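Local coordinates for protein argonaute (Methanocaldococcus jannaschii, PDB 5G5S) that cleaves single-stranded target DNA, using short DNA guides to select complementary strands, and may defend its archaeal host against invading genetic elements, at residues Asp572-Asn577 with Leu638-Arg643; Pro548-Tyr553 with Ile567-Asp572. All blocks are in the same frame, centred on the assembly; numbering follows the deposited sequence.

Contact 1: Asp572-Asn577 with Leu638-Arg643; sequences DGFIQN and LSTWLR
Phe574 turns one edge of its ring to strand 638-643, where the methyl of Thr640 and the hydroxymethyl of Ser639 receive it. The tight part is here: Thr640 CG2 lies near the ring plane, 3.4 Å from Phe574 CD1 and 3.5 Å from Phe574 CE1. Ser639 reaches the same edge one residue earlier: Ser639 OG lies 3.7 Å from Phe574 CE1, and Ser639 CB sits in the plane of the ring. With CG anti to its own carbonyl carbon (chi1 -57°), the phenyl leans to the strand although the CB of Phe574 is not aimed at it. The other half is looser, a single apolar touch of 4.4 Å between Ile575 CG1 and Leu642 CD1. Phe574 and Thr640 are exposed, so the contact is a patch of the PIWI surface held by van der Waals packing. The loop leads out of strand 566-571, just past Asp572, an active-site residue by similarity, and into helix 577-590. In the sheet, strand 593-600 lies between strands 566-571 and 636-645; its Ser598 and Arg600 also touch Phe574, and its Ser598 and Val596 are bonded through their backbones to Ser639 and Leu642.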
# COMPACT_ATOMS: atom_id res chain seq x y z
N ASP A 572 6.25 0.40 5.86
CA ASP A 572 5.26 -0.63 6.18
C ASP A 572 6.12 -1.81 6.53
O ASP A 572 6.32 -2.70 5.70
CB ASP A 572 4.37 -0.94 4.96
CG ASP A 572 3.04 -1.58 5.31
OD1 ASP A 572 3.04 -2.64 5.99
OD2 ASP A 572 1.99 -1.03 4.90
N GLY A 573 6.72 -1.75 7.71
CA GLY A 573 7.63 -2.77 8.20
C GLY A 573 8.32 -2.40 9.49
O GLY A 573 8.39 -1.22 9.85
N PHE A 574 8.84 -3.41 10.18
CA PHE A 574 9.54 -3.18 11.44
C PHE A 574 11.03 -3.27 11.30
O PHE A 574 11.53 -3.90 10.36
CB PHE A 574 9.00 -4.08 12.56
CG PHE A 574 7.52 -3.89 12.79
CD1 PHE A 574 7.03 -2.74 13.39
CD2 PHE A 574 6.61 -4.84 12.35
CE1 PHE A 574 5.66 -2.55 13.57
CE2 PHE A 574 5.24 -4.66 12.54
CZ PHE A 574 4.77 -3.51 13.15
N ILE A 575 11.74 -2.57 12.19
CA ILE A 575 13.21 -2.53 12.22
C ILE A 575 13.67 -3.81 12.89
O ILE A 575 13.10 -4.21 13.91
CB ILE A 575 13.67 -1.23 12.95
CG1 ILE A 575 13.35 0.06 12.13
CG2 ILE A 575 15.12 -1.25 13.44
CD1 ILE A 575 14.08 0.25 10.76
N GLN A 576 14.68 -4.49 12.30
CA GLN A 576 15.29 -5.70 12.87
C GLN A 576 16.26 -5.22 13.96
O GLN A 576 16.72 -4.08 13.90
CB GLN A 576 16.05 -6.49 11.80
CG GLN A 576 15.84 -8.01 11.86
CD GLN A 576 16.54 -8.71 13.01
OE1 GLN A 576 15.94 -9.01 14.05
NE2 GLN A 576 17.83 -8.99 12.84
N ASN A 577 16.57 -6.08 14.93
CA ASN A 577 17.50 -5.78 16.03
C ASN A 577 18.91 -5.37 15.57
O ASN A 577 19.52 -4.49 16.18
CB ASN A 577 17.57 -6.94 17.00
CG ASN A 577 17.50 -6.51 18.43
OD1 ASN A 577 18.52 -6.23 19.07
ND2 ASN A 577 16.29 -6.41 18.97
N LEU A 638 -0.46 2.79 13.27
CA LEU A 638 0.81 3.51 13.46
C LEU A 638 1.52 2.85 14.64
O LEU A 638 0.90 2.60 15.66
CB LEU A 638 0.60 5.01 13.69
CG LEU A 638 -0.38 5.71 12.75
CD1 LEU A 638 -0.59 7.14 13.17
CD2 LEU A 638 0.06 5.63 11.29
N SER A 639 2.78 2.46 14.46
CA SER A 639 3.50 1.73 15.48
C SER A 639 4.97 2.08 15.50
O SER A 639 5.53 2.49 14.48
CB SER A 639 3.35 0.23 15.21
OG SER A 639 3.99 -0.57 16.18
N THR A 640 5.62 1.82 16.65
CA THR A 640 7.05 1.93 16.93
C THR A 640 7.76 3.12 16.30
O THR A 640 8.54 2.99 15.36
CB THR A 640 7.78 0.56 16.87
OG1 THR A 640 9.18 0.72 16.64
CG2 THR A 640 7.22 -0.36 15.84
N TRP A 641 7.46 4.30 16.83
CA TRP A 641 8.08 5.54 16.44
C TRP A 641 9.40 5.60 17.21
O TRP A 641 9.41 5.59 18.45
CB TRP A 641 7.14 6.70 16.79
CG TRP A 641 7.57 8.06 16.33
CD1 TRP A 641 8.52 8.36 15.38
CD2 TRP A 641 7.06 9.31 16.80
NE1 TRP A 641 8.59 9.72 15.20
CE2 TRP A 641 7.71 10.34 16.08
CE3 TRP A 641 6.11 9.67 17.77
CZ2 TRP A 641 7.49 11.69 16.34
CZ3 TRP A 641 5.86 11.01 18.01
CH2 TRP A 641 6.54 12.01 17.28
N LEU A 642 10.51 5.54 16.47
CA LEU A 642 11.87 5.51 17.01
C LEU A 642 12.66 6.73 16.60
O LEU A 642 12.43 7.30 15.54
CB LEU A 642 12.61 4.24 16.55
CG LEU A 642 12.00 2.89 16.98
CD1 LEU A 642 12.53 1.76 16.11
CD2 LEU A 642 12.23 2.63 18.47
N ARG A 643 13.62 7.13 17.44
CA ARG A 643 14.49 8.27 17.20
C ARG A 643 15.94 7.89 17.44
O ARG A 643 16.29 7.46 18.53
CB ARG A 643 14.08 9.45 18.10
CG ARG A 643 15.04 10.64 18.00
CD ARG A 643 14.61 11.77 18.88
NE ARG A 643 13.37 12.39 18.41
CZ ARG A 643 12.55 13.10 19.17
NH1 ARG A 643 12.82 13.28 20.46
NH2 ARG A 643 11.44 13.62 18.66

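Contact 2: Pro548-Tyr553 with Ile567-Asp572; sequences PYVIEY and ILFLRD
Ile551 sets its CG1 and CD1 against the outer end of the Phe569 ring, the closest approach being 3.7 Å from Ile551 CG1 to Phe569 CZ. This is helix-on-sheet packing in the RNase H-like fold of the PIWI domain: helix 547-556 lies against one side of the sheet to which strand 566-571 belongs, and all three touching residues are buried. The CB of Phe569 points to the helix, and the ring spans the gap between backbones whose nearest CA atoms, those of Ile551 and Phe569, are 10.1 Å apart. Ile551 leaves the helix at an angle to the strand; a chi1 of -59° sets CG1 beside the backbone N, which brings that branch to the ring. Both aliphatic neighbours come at the ring obliquely. Val550, one residue earlier on the helix, does point its CB to the strand and adds a lighter contact.

Met503 of strand 501-506 also packs on Phe569, while Leu583 and Leu590 of helix 577-590 meet Ile551, so the pair sits where two helices and the sheet converge. At the end of the strand Asp572, an active-site and manganese-binding residue by similarity, forms a salt bridge with Lys601 and stands clear of the helix. Val550 lies about 10 Å, side chain to side chain, from Asp506, another probable metal ligand. Around the ring, Ile551 CD1 ends 4.0 Å from Phe569 CE1, and Val550 CG1 stops 4.4 Å from Phe569 CE2.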
# COMPACT_ATOMS: atom_id res chain seq x y z
N PRO A 548 19.73 1.07 7.38
CA PRO A 548 21.11 1.60 7.31
C PRO A 548 21.68 1.66 5.89
O PRO A 548 22.30 2.67 5.54
CB PRO A 548 21.90 0.64 8.21
CG PRO A 548 20.88 0.14 9.18
CD PRO A 548 19.65 -0.04 8.36
N TYR A 549 21.43 0.63 5.05
CA TYR A 549 21.87 0.58 3.65
C TYR A 549 21.18 1.64 2.78
O TYR A 549 21.85 2.21 1.92
CB TYR A 549 21.71 -0.83 3.05
CG TYR A 549 21.95 -0.87 1.56
CD1 TYR A 549 23.24 -0.95 1.04
CD2 TYR A 549 20.90 -0.78 0.66
CE1 TYR A 549 23.47 -0.92 -0.34
CE2 TYR A 549 21.11 -0.78 -0.71
CZ TYR A 549 22.40 -0.86 -1.21
OH TYR A 549 22.58 -0.88 -2.57
N VAL A 550 19.86 1.88 2.98
CA VAL A 550 19.08 2.88 2.24
C VAL A 550 19.74 4.26 2.42
O VAL A 550 19.99 4.95 1.43
CB VAL A 550 17.58 2.88 2.65
CG1 VAL A 550 16.82 4.06 2.03
CG2 VAL A 550 16.90 1.57 2.29
N ILE A 551 20.06 4.62 3.68
CA ILE A 551 20.68 5.89 4.04
C ILE A 551 22.04 6.05 3.38
O ILE A 551 22.30 7.10 2.79
CB ILE A 551 20.72 6.09 5.58
CG1 ILE A 551 19.28 6.07 6.17
CG2 ILE A 551 21.43 7.40 5.94
CD1 ILE A 551 19.17 5.83 7.67
N GLU A 552 22.88 4.99 3.43
CA GLU A 552 24.20 4.94 2.80
C GLU A 552 24.05 5.17 1.30
O GLU A 552 24.80 5.96 0.74
CB GLU A 552 24.88 3.59 3.06
CG GLU A 552 25.39 3.39 4.48
CD GLU A 552 26.07 2.05 4.68
OE1 GLU A 552 27.25 1.91 4.28
OE2 GLU A 552 25.42 1.12 5.22
N TYR A 553 23.08 4.49 0.67
CA TYR A 553 22.77 4.57 -0.76
C TYR A 553 22.33 5.99 -1.16
O TYR A 553 22.78 6.49 -2.20
CB TYR A 553 21.68 3.54 -1.15
CG TYR A 553 21.49 3.43 -2.65
CD1 TYR A 553 22.29 2.59 -3.41
CD2 TYR A 553 20.52 4.19 -3.31
CE1 TYR A 553 22.16 2.53 -4.80
CE2 TYR A 553 20.38 4.14 -4.69
CZ TYR A 553 21.20 3.30 -5.43
OH TYR A 553 21.06 3.24 -6.79
N ILE A 567 15.40 13.94 9.54
CA ILE A 567 14.75 13.07 8.54
C ILE A 567 13.83 12.09 9.21
O ILE A 567 14.21 11.42 10.17
CB ILE A 567 15.82 12.33 7.66
CG1 ILE A 567 16.77 13.33 6.96
CG2 ILE A 567 15.18 11.40 6.63
CD1 ILE A 567 18.13 12.77 6.68
N LEU A 568 12.61 11.97 8.67
CA LEU A 568 11.60 11.04 9.14
C LEU A 568 11.35 10.01 8.04
O LEU A 568 11.03 10.39 6.92
CB LEU A 568 10.29 11.79 9.52
CG LEU A 568 9.05 10.91 9.84
CD1 LEU A 568 9.23 10.13 11.12
CD2 LEU A 568 7.76 11.73 9.88
N PHE A 569 11.54 8.71 8.36
CA PHE A 569 11.28 7.60 7.43
C PHE A 569 9.95 6.93 7.75
O PHE A 569 9.63 6.65 8.90
CB PHE A 569 12.39 6.54 7.43
CG PHE A 569 13.66 6.96 6.73
CD1 PHE A 569 14.69 7.58 7.44
CD2 PHE A 569 13.85 6.69 5.38
CE1 PHE A 569 15.87 7.94 6.80
CE2 PHE A 569 15.03 7.05 4.74
CZ PHE A 569 16.02 7.70 5.44
N LEU A 570 9.19 6.67 6.69
CA LEU A 570 7.89 6.03 6.75
C LEU A 570 8.03 4.68 6.06
O LEU A 570 8.45 4.61 4.89
CB LEU A 570 6.88 6.92 6.01
CG LEU A 570 6.09 8.01 6.74
CD1 LEU A 570 6.84 8.66 7.87
CD2 LEU A 570 5.56 9.03 5.76
N ARG A 571 7.72 3.60 6.79
CA ARG A 571 7.77 2.26 6.21
C ARG A 571 6.65 1.35 6.70
O ARG A 571 6.11 1.56 7.79
CB ARG A 571 9.18 1.61 6.33
CG ARG A 571 9.81 1.61 7.72
CD ARG A 571 11.23 1.05 7.70
NE ARG A 571 11.25 -0.41 7.85
CZ ARG A 571 12.34 -1.18 7.76
NH1 ARG A 571 13.52 -0.63 7.50
NH2 ARG A 571 12.25 -2.49 7.91
N ASP A 572 6.25 0.40 5.86
CA ASP A 572 5.26 -0.63 6.18
C ASP A 572 6.12 -1.81 6.53
O ASP A 572 6.32 -2.70 5.70
CB ASP A 572 4.37 -0.94 4.96
CG ASP A 572 3.04 -1.58 5.31
OD1 ASP A 572 3.04 -2.64 5.99
OD2 ASP A 572 1.99 -1.03 4.90

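Overall arrangement
Contact 2 is core and contact 1 is surface, though their centres are only 11 Å apart and both reach the same PIWI sheet. They follow one another along the chain and share Asp572, with which strand 566-571 passes into the loop of contact 1. Contact 2 is wholly aliphatic on aromatic, whereas contact 1 mixes polar and apolar side chains round its ring. Each therefore centres on one phenylalanine, met obliquely in the interior and at its edge on the surface. Their segments also pack on each other, Trp641 NE1 lying 4.1 Å from Leu568 CD1, though neither residue takes part in the two contacts themselves.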